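Local coordinates for periplasmic binding protein/LacI transcriptional regulator (Brachyspira murdochii, PDB 4KQC) that probably binds a sugar or related solute outside the membrane for uptake by an ABC transporter, at residues A[47-50]-A[51-54]; A[135-138]-A[139-142]; A[226-229]-A[230-233]; A[283-286]-A[287-291]. All coordinates share one frame; numbering follows the deposited sequence.

Contact 1. Residues A[47-50]-A[51-54]; sequences DSKI and QQDL. With NO3 (nitrate ion), chain B.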
ATOM      1  N   ASP A  47       9.328   3.294 -14.765  1.00 16.03           N
ATOM      2  CA  ASP A  47      10.669   3.332 -15.422  1.00 15.82           C
ATOM      3  C   ASP A  47      11.514   2.196 -14.861  1.00 15.05           C
ATOM      4  O   ASP A  47      12.514   2.375 -14.174  1.00 15.00           O
ATOM      5  CB  ASP A  47      11.339   4.710 -15.250  1.00 15.88           C
ATOM      6  CG  ASP A  47      10.597   5.822 -15.923  1.00 18.93           C
ATOM      7  OD1 ASP A  47      10.009   5.612 -17.033  1.00 22.46           O
ATOM      8  OD2 ASP A  47      10.645   6.968 -15.453  1.00 20.49           O
ATOM      9  N   SER A  48      11.078   0.967 -15.145  1.00 15.58           N
ATOM     10  CA  SER A  48      11.755  -0.218 -14.642  1.00 15.05           C
ATOM     11  C   SER A  48      13.191  -0.332 -15.163  1.00 14.18           C
ATOM     12  O   SER A  48      14.065  -0.795 -14.422  1.00 13.79           O
ATOM     13  CB  SER A  48      10.982  -1.499 -15.025  1.00 16.22           C
ATOM     14  OG  SER A  48      10.937  -1.670 -16.427  1.00 16.13           O
ATOM     15  N   LYS A  49      13.426   0.000 -16.441  1.00 13.30           N
ATOM     16  CA  LYS A  49      14.756  -0.115 -17.004  0.60 14.38           C
ATOM     17  C   LYS A  49      15.738   0.806 -16.284  1.00 12.92           C
ATOM     18  O   LYS A  49      16.903   0.394 -15.995  1.00 12.42           O
ATOM     19  CB  LYS A  49      14.712   0.209 -18.475  0.60 15.78           C
ATOM     20  CG  LYS A  49      13.891  -0.749 -19.310  0.60 17.67           C
ATOM     21  CD  LYS A  49      13.994  -0.293 -20.778  0.60 20.81           C
ATOM     22  CE  LYS A  49      13.067  -1.067 -21.704  0.60 24.37           C
ATOM     23  NZ  LYS A  49      13.318  -2.520 -21.605  0.60 26.54           N
ATOM     24  N   ILE A  50      15.313   2.029 -15.966  1.00 11.86           N
ATOM     25  CA  ILE A  50      16.223   2.905 -15.207  0.50 11.53           C
ATOM     26  C   ILE A  50      16.456   2.376 -13.790  1.00 11.34           C
ATOM     27  O   ILE A  50      17.535   2.486 -13.266  1.00 10.47           O
ATOM     28  CB  ILE A  50      15.769   4.365 -15.177  0.50 12.05           C
ATOM     29  CG1 ILE A  50      16.945   5.281 -14.923  0.50 12.27           C
ATOM     30  CG2 ILE A  50      14.756   4.594 -14.093  0.50 11.63           C
ATOM     31  CD1 ILE A  50      17.960   5.253 -16.016  0.50 13.34           C
ATOM     32  N   GLN A  51      15.447   1.773 -13.164  1.00 10.68           N
ATOM     33  CA  GLN A  51      15.698   1.214 -11.842  1.00 11.09           C
ATOM     34  C   GLN A  51      16.647   0.048 -11.911  1.00 10.71           C
ATOM     35  O   GLN A  51      17.532  -0.106 -11.047  1.00 10.90           O
ATOM     36  CB  GLN A  51      14.413   0.878 -11.052  1.00 10.49           C
ATOM     37  CG  GLN A  51      14.689   0.769  -9.559  1.00 11.10           C
ATOM     38  CD  GLN A  51      13.612   0.123  -8.766  1.00 11.17           C
ATOM     39  OE1 GLN A  51      13.050  -0.916  -9.141  1.00 11.58           O
ATOM     40  NE2 GLN A  51      13.351   0.691  -7.607  1.00 10.08           N
ATOM     41  N   GLN A  52      16.532  -0.784 -12.938  1.00 10.95           N
ATOM     42  CA  GLN A  52      17.520  -1.840 -13.150  1.00 11.17           C
ATOM     43  C   GLN A  52      18.920  -1.261 -13.274  1.00 10.66           C
ATOM     44  O   GLN A  52      19.883  -1.735 -12.677  1.00 10.71           O
ATOM     45  CB  GLN A  52      17.189  -2.631 -14.425  1.00 12.80           C
ATOM     46  CG  GLN A  52      15.963  -3.543 -14.357  1.00 15.23           C
ATOM     47  CD  GLN A  52      15.604  -4.141 -15.714  1.00 19.33           C
ATOM     48  OE1 GLN A  52      15.768  -3.473 -16.730  1.00 21.70           O
ATOM     49  NE2 GLN A  52      15.198  -5.399 -15.752  1.00 18.75           N
ATOM     50  N   ASP A  53      19.036  -0.206 -14.117  1.00 11.05           N
ATOM     51  CA  ASP A  53      20.339   0.436 -14.332  1.00 11.83           C
ATOM     52  C   ASP A  53      20.929   1.051 -13.107  1.00 10.79           C
ATOM     53  O   ASP A  53      22.155   0.955 -12.868  1.00 10.01           O
ATOM     54  CB  ASP A  53      20.209   1.577 -15.353  1.00 13.13           C
ATOM     55  CG  ASP A  53      19.844   1.114 -16.810  1.00 15.63           C
ATOM     56  OD1 ASP A  53      20.144  -0.045 -17.183  1.00 17.61           O
ATOM     57  OD2 ASP A  53      19.357   1.966 -17.605  1.00 15.94           O
ATOM     58  N   LEU A  54      20.070   1.724 -12.315  1.00  9.87           N
ATOM     59  CA  LEU A  54      20.529   2.346 -11.073  1.00 10.89           C
ATOM     60  C   LEU A  54      21.010   1.269 -10.080  1.00 11.26           C
ATOM     61  O   LEU A  54      22.031   1.464  -9.435  1.00 11.96           O
ATOM     62  CB  LEU A  54      19.421   3.212 -10.460  1.00 11.67           C
ATOM     63  CG  LEU A  54      19.090   4.528 -11.230  1.00 12.56           C
ATOM     64  CD1 LEU A  54      17.806   5.135 -10.674  1.00 13.17           C
ATOM     65  CD2 LEU A  54      20.259   5.470 -11.108  1.00 13.26           C
TER
HETATM   66  N   NO3 B 501      12.190   2.719 -18.330  1.00 29.79           N
HETATM   67  O1  NO3 B 501      13.026   3.077 -17.487  1.00 24.17           O
HETATM   68  O2  NO3 B 501      11.625   1.421 -18.354  1.00 28.28           O
HETATM   69  O3  NO3 B 501      11.780   3.653 -19.281  1.00 34.53           O
HETATM   70  O   HOH W   1      12.844  -3.415 -17.326  1.00 24.67           O

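Contact 2. Residues A[135-138]-A[139-142]; sequences FTSD and NKAK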
ATOM      1  N   PHE A 135     -30.254  -8.053   3.639  1.00 19.52           N
ATOM      2  CA  PHE A 135     -30.189  -8.795   2.393  1.00 18.29           C
ATOM      3  C   PHE A 135     -30.474 -10.270   2.624  1.00 20.90           C
ATOM      4  O   PHE A 135     -30.779 -10.686   3.762  1.00 20.46           O
ATOM      5  CB  PHE A 135     -28.852  -8.527   1.688  1.00 17.67           C
ATOM      6  CG  PHE A 135     -28.794  -7.148   1.168  1.00 16.32           C
ATOM      7  CD1 PHE A 135     -28.479  -6.103   1.984  1.00 15.89           C
ATOM      8  CD2 PHE A 135     -29.055  -6.893  -0.172  1.00 17.22           C
ATOM      9  CE1 PHE A 135     -28.469  -4.794   1.505  1.00 15.68           C
ATOM     10  CE2 PHE A 135     -29.055  -5.600  -0.656  1.00 17.93           C
ATOM     11  CZ  PHE A 135     -28.734  -4.544   0.196  1.00 17.00           C
ATOM     12  N   THR A 136     -30.450 -11.028   1.553  1.00 23.51           N
ATOM     13  CA  THR A 136     -30.778 -12.453   1.637  1.00 25.49           C
ATOM     14  C   THR A 136     -29.844 -13.268   0.816  1.00 26.36           C
ATOM     15  O   THR A 136     -29.087 -12.764  -0.014  1.00 22.33           O
ATOM     16  CB  THR A 136     -32.218 -12.721   1.132  1.00 27.47           C
ATOM     17  OG1 THR A 136     -32.343 -12.364  -0.263  1.00 26.17           O
ATOM     18  CG2 THR A 136     -33.247 -11.965   1.921  1.00 28.63           C
ATOM     19  N   SER A 137     -29.914 -14.574   1.015  1.00 27.68           N
ATOM     20  CA  SER A 137     -29.067 -15.471   0.281  0.70 27.43           C
ATOM     21  C   SER A 137     -29.304 -15.411  -1.240  1.00 27.02           C
ATOM     22  O   SER A 137     -28.366 -15.578  -2.013  1.00 28.32           O
ATOM     23  CB  SER A 137     -29.273 -16.891   0.786  0.70 30.78           C
ATOM     24  OG  SER A 137     -28.492 -17.765   0.013  0.70 32.57           O
ATOM     25  N   ASP A 138     -30.543 -15.161  -1.657  1.00 26.38           N
ATOM     26  CA  ASP A 138     -30.882 -15.055  -3.088  1.00 27.76           C
ATOM     27  C   ASP A 138     -30.596 -13.657  -3.681  1.00 25.21           C
ATOM     28  O   ASP A 138     -30.627 -13.495  -4.900  1.00 25.79           O
ATOM     29  CB  ASP A 138     -32.371 -15.376  -3.322  1.00 31.51           C
ATOM     30  CG  ASP A 138     -32.728 -16.851  -3.026  1.00 36.82           C
ATOM     31  OD1 ASP A 138     -31.841 -17.697  -2.739  1.00 39.70           O
ATOM     32  OD2 ASP A 138     -33.935 -17.175  -3.096  1.00 44.02           O
ATOM     33  N   ASN A 139     -30.330 -12.656  -2.828  1.00 22.02           N
ATOM     34  CA  ASN A 139     -30.049 -11.277  -3.265  1.00 20.07           C
ATOM     35  C   ASN A 139     -29.039 -10.673  -2.247  1.00 17.86           C
ATOM     36  O   ASN A 139     -29.425  -9.935  -1.330  1.00 19.49           O
ATOM     37  CB  ASN A 139     -31.338 -10.467  -3.363  1.00 20.62           C
ATOM     38  CG  ASN A 139     -31.150  -9.038  -3.867  1.00 22.57           C
ATOM     39  OD1 ASN A 139     -30.175  -8.676  -4.515  1.00 24.49           O
ATOM     40  ND2 ASN A 139     -32.169  -8.243  -3.638  1.00 28.42           N
ATOM     41  N   LYS A 140     -27.768 -11.002  -2.446  1.00 17.39           N
ATOM     42  CA  LYS A 140     -26.737 -10.743  -1.437  1.00 15.23           C
ATOM     43  C   LYS A 140     -26.288  -9.300  -1.495  1.00 14.25           C
ATOM     44  O   LYS A 140     -26.237  -8.703  -2.596  1.00 13.88           O
ATOM     45  CB  LYS A 140     -25.577 -11.655  -1.661  1.00 16.82           C
ATOM     46  CG  LYS A 140     -25.909 -13.127  -1.478  1.00 18.36           C
ATOM     47  CD  LYS A 140     -24.705 -13.982  -1.657  1.00 21.09           C
ATOM     48  CE  LYS A 140     -25.121 -15.439  -1.439  1.00 25.13           C
ATOM     49  NZ  LYS A 140     -23.904 -16.253  -1.258  1.00 29.36           N
ATOM     50  N   ALA A 141     -25.965  -8.717  -0.346  1.00 13.37           N
ATOM     51  CA  ALA A 141     -25.246  -7.434  -0.305  1.00 12.09           C
ATOM     52  C   ALA A 141     -23.886  -7.584  -0.939  1.00 12.03           C
ATOM     53  O   ALA A 141     -23.125  -8.520  -0.630  1.00 12.12           O
ATOM     54  CB  ALA A 141     -25.053  -6.969   1.128  1.00 12.49           C
ATOM     55  N   LYS A 142     -23.491  -6.594  -1.736  1.00 11.61           N
ATOM     56  CA  LYS A 142     -22.211  -6.633  -2.431  0.60 12.34           C
ATOM     57  C   LYS A 142     -21.223  -5.623  -1.873  1.00 11.69           C
ATOM     58  O   LYS A 142     -21.587  -4.489  -1.633  1.00 11.34           O
ATOM     59  CB  LYS A 142     -22.422  -6.354  -3.922  0.60 12.93           C
ATOM     60  CG  LYS A 142     -23.484  -7.212  -4.593  0.60 14.54           C
ATOM     61  CD  LYS A 142     -23.149  -8.693  -4.457  0.60 15.39           C
ATOM     62  CE  LYS A 142     -23.844  -9.522  -5.525  0.60 17.24           C
ATOM     63  NZ  LYS A 142     -25.321  -9.497  -5.381  0.60 17.24           N
TER

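Contact 3. Residues A[226-229]-A[230-233]; sequences SAEA and GAAN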
ATOM      1  N   SER A 226     -18.922  13.756  -4.921  1.00 15.74           N
ATOM      2  CA  SER A 226     -19.646  14.503  -3.894  1.00 15.11           C
ATOM      3  C   SER A 226     -20.158  13.555  -2.823  1.00 14.84           C
ATOM      4  O   SER A 226     -20.360  12.366  -3.107  1.00 13.11           O
ATOM      5  CB  SER A 226     -20.820  15.227  -4.539  1.00 17.60           C
ATOM      6  OG  SER A 226     -21.644  15.869  -3.531  1.00 18.30           O
ATOM      7  N   ALA A 227     -20.365  14.100  -1.618  1.00 14.70           N
ATOM      8  CA  ALA A 227     -21.079  13.394  -0.546  1.00 14.81           C
ATOM      9  C   ALA A 227     -22.259  14.247  -0.040  1.00 14.80           C
ATOM     10  O   ALA A 227     -22.710  14.107   1.117  1.00 15.39           O
ATOM     11  CB  ALA A 227     -20.172  12.994   0.588  1.00 15.70           C
ATOM     12  N   GLU A 228     -22.806  15.009  -0.959  1.00 16.12           N
ATOM     13  CA  GLU A 228     -24.056  15.761  -0.748  1.00 16.21           C
ATOM     14  C   GLU A 228     -25.286  15.145  -1.379  1.00 16.62           C
ATOM     15  O   GLU A 228     -25.281  14.706  -2.525  1.00 15.88           O
ATOM     16  CB  GLU A 228     -23.880  17.193  -1.230  1.00 16.86           C
ATOM     17  CG  GLU A 228     -25.087  18.116  -1.067  1.00 18.80           C
ATOM     18  CD  GLU A 228     -25.545  18.374   0.360  1.00 21.17           C
ATOM     19  OE1 GLU A 228     -24.776  18.120   1.313  1.00 25.39           O
ATOM     20  OE2 GLU A 228     -26.693  18.948   0.500  1.00 23.72           O
ATOM     21  N   ALA A 229     -26.398  15.123  -0.635  1.00 17.68           N
ATOM     22  CA  ALA A 229     -27.630  14.621  -1.184  1.00 19.08           C
ATOM     23  C   ALA A 229     -28.070  15.447  -2.363  1.00 21.01           C
ATOM     24  O   ALA A 229     -28.024  16.687  -2.313  1.00 21.67           O
ATOM     25  CB  ALA A 229     -28.724  14.607  -0.125  1.00 20.98           C
ATOM     26  N   GLY A 230     -28.454  14.753  -3.428  1.00 21.11           N
ATOM     27  CA  GLY A 230     -28.999  15.387  -4.638  1.00 24.33           C
ATOM     28  C   GLY A 230     -27.937  15.921  -5.572  1.00 24.43           C
ATOM     29  O   GLY A 230     -28.249  16.391  -6.675  1.00 27.59           O
ATOM     30  N   ALA A 231     -26.676  15.880  -5.170  1.00 23.59           N
ATOM     31  CA  ALA A 231     -25.597  16.432  -6.012  1.00 21.76           C
ATOM     32  C   ALA A 231     -25.161  15.486  -7.124  1.00 20.82           C
ATOM     33  O   ALA A 231     -25.326  14.285  -7.016  1.00 22.74           O
ATOM     34  CB  ALA A 231     -24.398  16.801  -5.161  1.00 21.83           C
ATOM     35  N   ALA A 232     -24.609  16.046  -8.192  1.00 21.92           N
ATOM     36  CA  ALA A 232     -24.112  15.223  -9.288  1.00 21.25           C
ATOM     37  C   ALA A 232     -23.046  14.294  -8.759  1.00 19.65           C
ATOM     38  O   ALA A 232     -22.217  14.713  -7.937  1.00 21.03           O
ATOM     39  CB  ALA A 232     -23.495  16.096 -10.341  1.00 24.02           C
ATOM     40  N   ASN A 233     -23.056  13.034  -9.228  1.00 18.98           N
ATOM     41  CA  ASN A 233     -21.957  12.120  -8.948  0.50 17.28           C
ATOM     42  C   ASN A 233     -21.723  11.923  -7.466  1.00 16.12           C
ATOM     43  O   ASN A 233     -20.595  11.809  -7.007  1.00 15.16           O
ATOM     44  CB  ASN A 233     -20.666  12.616  -9.574  0.50 17.82           C
ATOM     45  CG  ASN A 233     -20.852  13.008 -11.004  0.50 18.14           C
ATOM     46  OD1 ASN A 233     -20.391  14.076 -11.439  0.50 19.21           O
ATOM     47  ND2 ASN A 233     -21.627  12.202 -11.719  0.50 16.38           N
TER

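Contact 4. Residues A[283-286]-A[287-291]; sequences LAYK and ASKGE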
ATOM      1  N   LEU A 283      18.562  -2.070   9.313  1.00 11.43           N
ATOM      2  CA  LEU A 283      18.762  -3.467   8.955  1.00 11.07           C
ATOM      3  C   LEU A 283      20.020  -3.578   8.090  1.00 11.90           C
ATOM      4  O   LEU A 283      20.821  -4.492   8.252  1.00 11.79           O
ATOM      5  CB  LEU A 283      17.547  -4.011   8.191  1.00 11.27           C
ATOM      6  CG  LEU A 283      16.287  -4.298   8.988  1.00 12.55           C
ATOM      7  CD1 LEU A 283      15.110  -4.674   8.077  1.00 12.62           C
ATOM      8  CD2 LEU A 283      16.628  -5.397   9.941  1.00 13.12           C
ATOM      9  N   ALA A 284      20.153  -2.675   7.130  1.00 11.68           N
ATOM     10  CA  ALA A 284      21.274  -2.772   6.210  1.00 12.06           C
ATOM     11  C   ALA A 284      22.610  -2.574   6.893  1.00 12.59           C
ATOM     12  O   ALA A 284      23.571  -3.328   6.634  1.00 13.09           O
ATOM     13  CB  ALA A 284      21.087  -1.822   5.086  1.00 11.44           C
ATOM     14  N   TYR A 285      22.642  -1.615   7.790  1.00 11.99           N
ATOM     15  CA  TYR A 285      23.793  -1.336   8.594  1.00 12.60           C
ATOM     16  C   TYR A 285      24.146  -2.529   9.430  1.00 12.92           C
ATOM     17  O   TYR A 285      25.342  -2.943   9.467  1.00 12.59           O
ATOM     18  CB  TYR A 285      23.580  -0.058   9.399  1.00 13.13           C
ATOM     19  CG  TYR A 285      24.758   0.207  10.300  1.00 16.51           C
ATOM     20  CD1 TYR A 285      25.881   0.758   9.774  1.00 18.50           C
ATOM     21  CD2 TYR A 285      24.712  -0.093  11.643  1.00 19.24           C
ATOM     22  CE1 TYR A 285      26.995   1.018  10.539  1.00 20.83           C
ATOM     23  CE2 TYR A 285      25.831   0.151  12.447  1.00 21.71           C
ATOM     24  CZ  TYR A 285      26.964   0.696  11.859  1.00 22.50           C
ATOM     25  OH  TYR A 285      28.131   0.986  12.562  1.00 32.12           O
ATOM     26  N   LYS A 286      23.175  -3.073  10.145  1.00 13.17           N
ATOM     27  CA  LYS A 286      23.446  -4.258  11.017  1.00 14.05           C
ATOM     28  C   LYS A 286      23.947  -5.425  10.202  1.00 13.95           C
ATOM     29  O   LYS A 286      24.934  -6.118  10.586  1.00 13.35           O
ATOM     30  CB  LYS A 286      22.190  -4.669  11.798  1.00 15.56           C
ATOM     31  CG  LYS A 286      21.776  -3.630  12.846  1.00 17.53           C
ATOM     32  CD  LYS A 286      20.515  -4.074  13.564  1.00 19.67           C
ATOM     33  CE  LYS A 286      20.329  -3.226  14.808  1.00 23.45           C
ATOM     34  NZ  LYS A 286      18.986  -3.359  15.418  1.00 27.58           N
ATOM     35  N   ALA A 287      23.315  -5.660   9.042  1.00 13.61           N
ATOM     36  CA  ALA A 287      23.737  -6.767   8.155  1.00 13.45           C
ATOM     37  C   ALA A 287      25.147  -6.505   7.632  1.00 14.69           C
ATOM     38  O   ALA A 287      25.925  -7.470   7.485  1.00 15.34           O
ATOM     39  CB  ALA A 287      22.761  -6.953   7.014  1.00 12.81           C
ATOM     40  N   SER A 288      25.523  -5.228   7.428  1.00 14.22           N
ATOM     41  CA  SER A 288      26.864  -4.890   6.971  1.00 15.61           C
ATOM     42  C   SER A 288      27.937  -5.211   8.007  1.00 16.70           C
ATOM     43  O   SER A 288      29.094  -5.376   7.672  1.00 18.49           O
ATOM     44  CB  SER A 288      26.954  -3.433   6.539  1.00 14.66           C
ATOM     45  OG  SER A 288      27.111  -2.503   7.570  1.00 15.12           O
ATOM     46  N   LYS A 289      27.537  -5.235   9.265  1.00 17.94           N
ATOM     47  CA  LYS A 289      28.435  -5.561  10.374  1.00 20.33           C
ATOM     48  C   LYS A 289      28.481  -7.040  10.685  1.00 20.59           C
ATOM     49  O   LYS A 289      29.128  -7.441  11.650  1.00 23.92           O
ATOM     50  CB  LYS A 289      27.970  -4.786  11.608  1.00 21.55           C
ATOM     51  CG  LYS A 289      28.158  -3.287  11.506  1.00 23.30           C
ATOM     52  CD  LYS A 289      29.511  -3.019  10.908  1.00 27.96           C
ATOM     53  CE  LYS A 289      29.943  -1.575  10.944  1.00 30.72           C
ATOM     54  NZ  LYS A 289      31.147  -1.468  11.796  1.00 35.67           N
ATOM     55  N   GLY A 290      27.728  -7.830   9.944  1.00 19.63           N
ATOM     56  CA  GLY A 290      27.614  -9.271  10.127  1.00 21.50           C
ATOM     57  C   GLY A 290      26.665  -9.615  11.278  1.00 23.69           C
ATOM     58  O   GLY A 290      26.650 -10.762  11.765  1.00 24.76           O
ATOM     59  N   GLU A 291      25.871  -8.645  11.723  1.00 23.25           N
ATOM     60  CA  GLU A 291      24.894  -8.950  12.783  1.00 23.54           C
ATOM     61  C   GLU A 291      23.643  -9.632  12.208  1.00 22.68           C
ATOM     62  O   GLU A 291      23.196  -9.354  11.099  1.00 20.50           O
ATOM     63  CB  GLU A 291      24.490  -7.711  13.554  1.00 26.91           C
ATOM     64  CG  GLU A 291      25.581  -7.012  14.358  1.00 30.60           C
ATOM     65  CD  GLU A 291      25.168  -5.590  14.738  1.00 34.74           C
ATOM     66  OE1 GLU A 291      23.969  -5.378  14.985  1.00 38.21           O
ATOM     67  OE2 GLU A 291      26.026  -4.671  14.764  1.00 40.22           O
TER

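Contact 1. Residues A[47-50]-A[51-54]
Ser48 and Gln52 meet one helical turn apart in the first turns of helix 48-60, joined by the backbone bond from Gln52 N to Ser48 O at 2.9 Å. Three more backbone bonds of i to i+4 type build the turn: Gln51 N to Asp47 O, Asp53 N to Lys49 O, and Leu54 N to Ile50 O, the last 2.8 Å long. A water joins the polar side, 2.7 Å from Ser48 OG and more weakly bound to Gln52 OE1, while Gln52 NE2 bonds to Asp74 O. In one of the two conformers of Ile50, CG1 lies 4.3 Å from CG of Leu54. Asp47 holds the N-cap position without capping through its side chain; OD2 bonds to Thr44 N instead. The amides of the first turn grip a nitrate ion, probably from the crystallisation liquor: Lys49 N donates to its O2 at 3.0 Å and Ile50 N to its O1 at 2.9 Å. This is an anion at a helix N-terminus, where the helix dipole would favour negative charge. Gln51, with CG anti to the backbone N (chi1 -160°), sends its amide inward to Ser11 O, Ala69 O and Val71 N, tying helix 48-60 to the loops that follow strands 6-10 and 66-68.

Contact 2. Residues A[135-138]-A[139-142]
Thr136 and Asn139 close a type I beta turn that carries the chain from helix 113-133 into strand 141-146. Asn139 N donates to Thr136 O at 3.1 Å, and Thr136 N returns a nearly straight bond to Asn139 O at 3.2 Å, with an N-H...O angle of 172°. The hydroxyl of Thr136 joins in: chi1 of 63° brings OG1 to within a weak bond of Asn139 N.

The turn brings the chain back alongside Phe135. The methyl of Ala141 sits over one face of the phenyl ring, offset toward the rim, in a CH-pi contact 3.9 Å from the ring centroid. Asn139 O lies at the edge of the same ring, in its plane, 3.3 Å from CD2. Phe135 also packs on Gln240 and Asp241, whereas buried Ala141 already belongs to the sheet, its backbone bonded to Lys178 and Ala180. Lys142 folds over its own strand: in one of its two conformers, bends at chi2 and chi4 turn the ammonium back, and NZ donates to Lys140 O at 3.0 Å, a carbonyl that also accepts from Gln240 NE2. The extended chain of Lys140 runs back past the turn instead, bringing its CE to 3.3 Å from Ser137 O.

Contact 3. Residues A[226-229]-A[230-233]
Ser226 and Ala231 face each other across a loop that doubles back on itself, the directions of its two halves lying 156° apart. Each points its CB toward the opposite half, and the hydroxyl oxygen of Ser226 comes up against the Ala231 methyl, OG to CB 3.3 Å. A chi1 of 174° swings that oxygen to the carbonyl side of its own residue, where it accepts from Glu228 N at 3.0 Å, forming an ST turn. CB of Ser226 also approaches Ala232 O, at 3.7 Å. Glu228 approaches the same Ala231 methyl, the two CB atoms 4.0 Å apart, while its chain bends at chi2 and carries the carboxylate off. The bend itself is a type II beta turn from Glu228 to Ala231, closed by Ala231 N to Glu228 O at 3.2 Å. Gly230 occupies its third position with positive phi (82°), a conformation that favours glycine. At the open end of the loop, Ser226 N donates weakly to Asn233 O. Thr234 OG1 bonds to Glu228 O, and the Ala227 methyl rests on Ile235 and Ile264. The whole excursion lies at the surface, between helix 214-223 and strand 246-250.

Contact 4. Residues A[283-286]-A[287-291]
Lys286 and Glu291 meet where helix 273-288 ends. The lysine chain runs out extended from CG, its aliphatic part crossing the glutamate obliquely: CG of Lys286 lies 3.5 Å from OE1 of Glu291. The charged ends stay apart, with Lys286 NZ 5.4 Å from that OE1, so any attraction between them acts at a distance. The backbone oxygen of Lys286 takes a bond from Glu291 N, 2.9 Å long, and a weak one from Lys289 N. CB of Glu291 packs against the same oxygen, at 3.4 Å.

The Glu291 N bond, which reaches back five residues to Lys286 O, is one of the two that define a Schellman motif; the other is Gly290 N to Ala287 O. Gly290 leaves the helix with positive phi, and the chain reverses at the helix C-terminus.

Tyr285 supplies the other large surface. Its chi1 of 177° turns the ring away from the backbone N and along the helix toward its end, where Lys289 leans over it, CG above one face near the rim and CE 3.5 Å from Tyr285 OH. The Tyr285 carbonyl oxygen is held by the side chain of Ser288, whose OG donates at 2.6 Å, and weakly by Lys289 N. Ala287 continues the regular helix, its N bonded to Leu283 O at 2.9 Å, and turns its methyl to Pro88 and to Leu106 of strand 105-110. Leu283 and Ala284 rest on Ile90 of strand 89-92, and Tyr285 packs on Ile7 of strand 6-10.

Two of the contacts sit at helix ends: contact 1 starts helix 48-60, where amides offer N-H groups to an anion, and contact 4 finishes helix 273-288, where carbonyls are taken up by later amides and a serine hydroxyl. Both pack beside the parallel sheet that includes strand 6-10, their centres about 26 Å apart. Contacts 2 and 3 lie in connections of the other, mixed sheet, leading toward strands 141-146 and 246-250, and are also about 26 Å apart between centres. Each holds a beta turn, type I with a phenyl-methyl contact or type II with a glycine. Contacts 1, 2 and 3 are surface features, whereas contact 4 is partly buried.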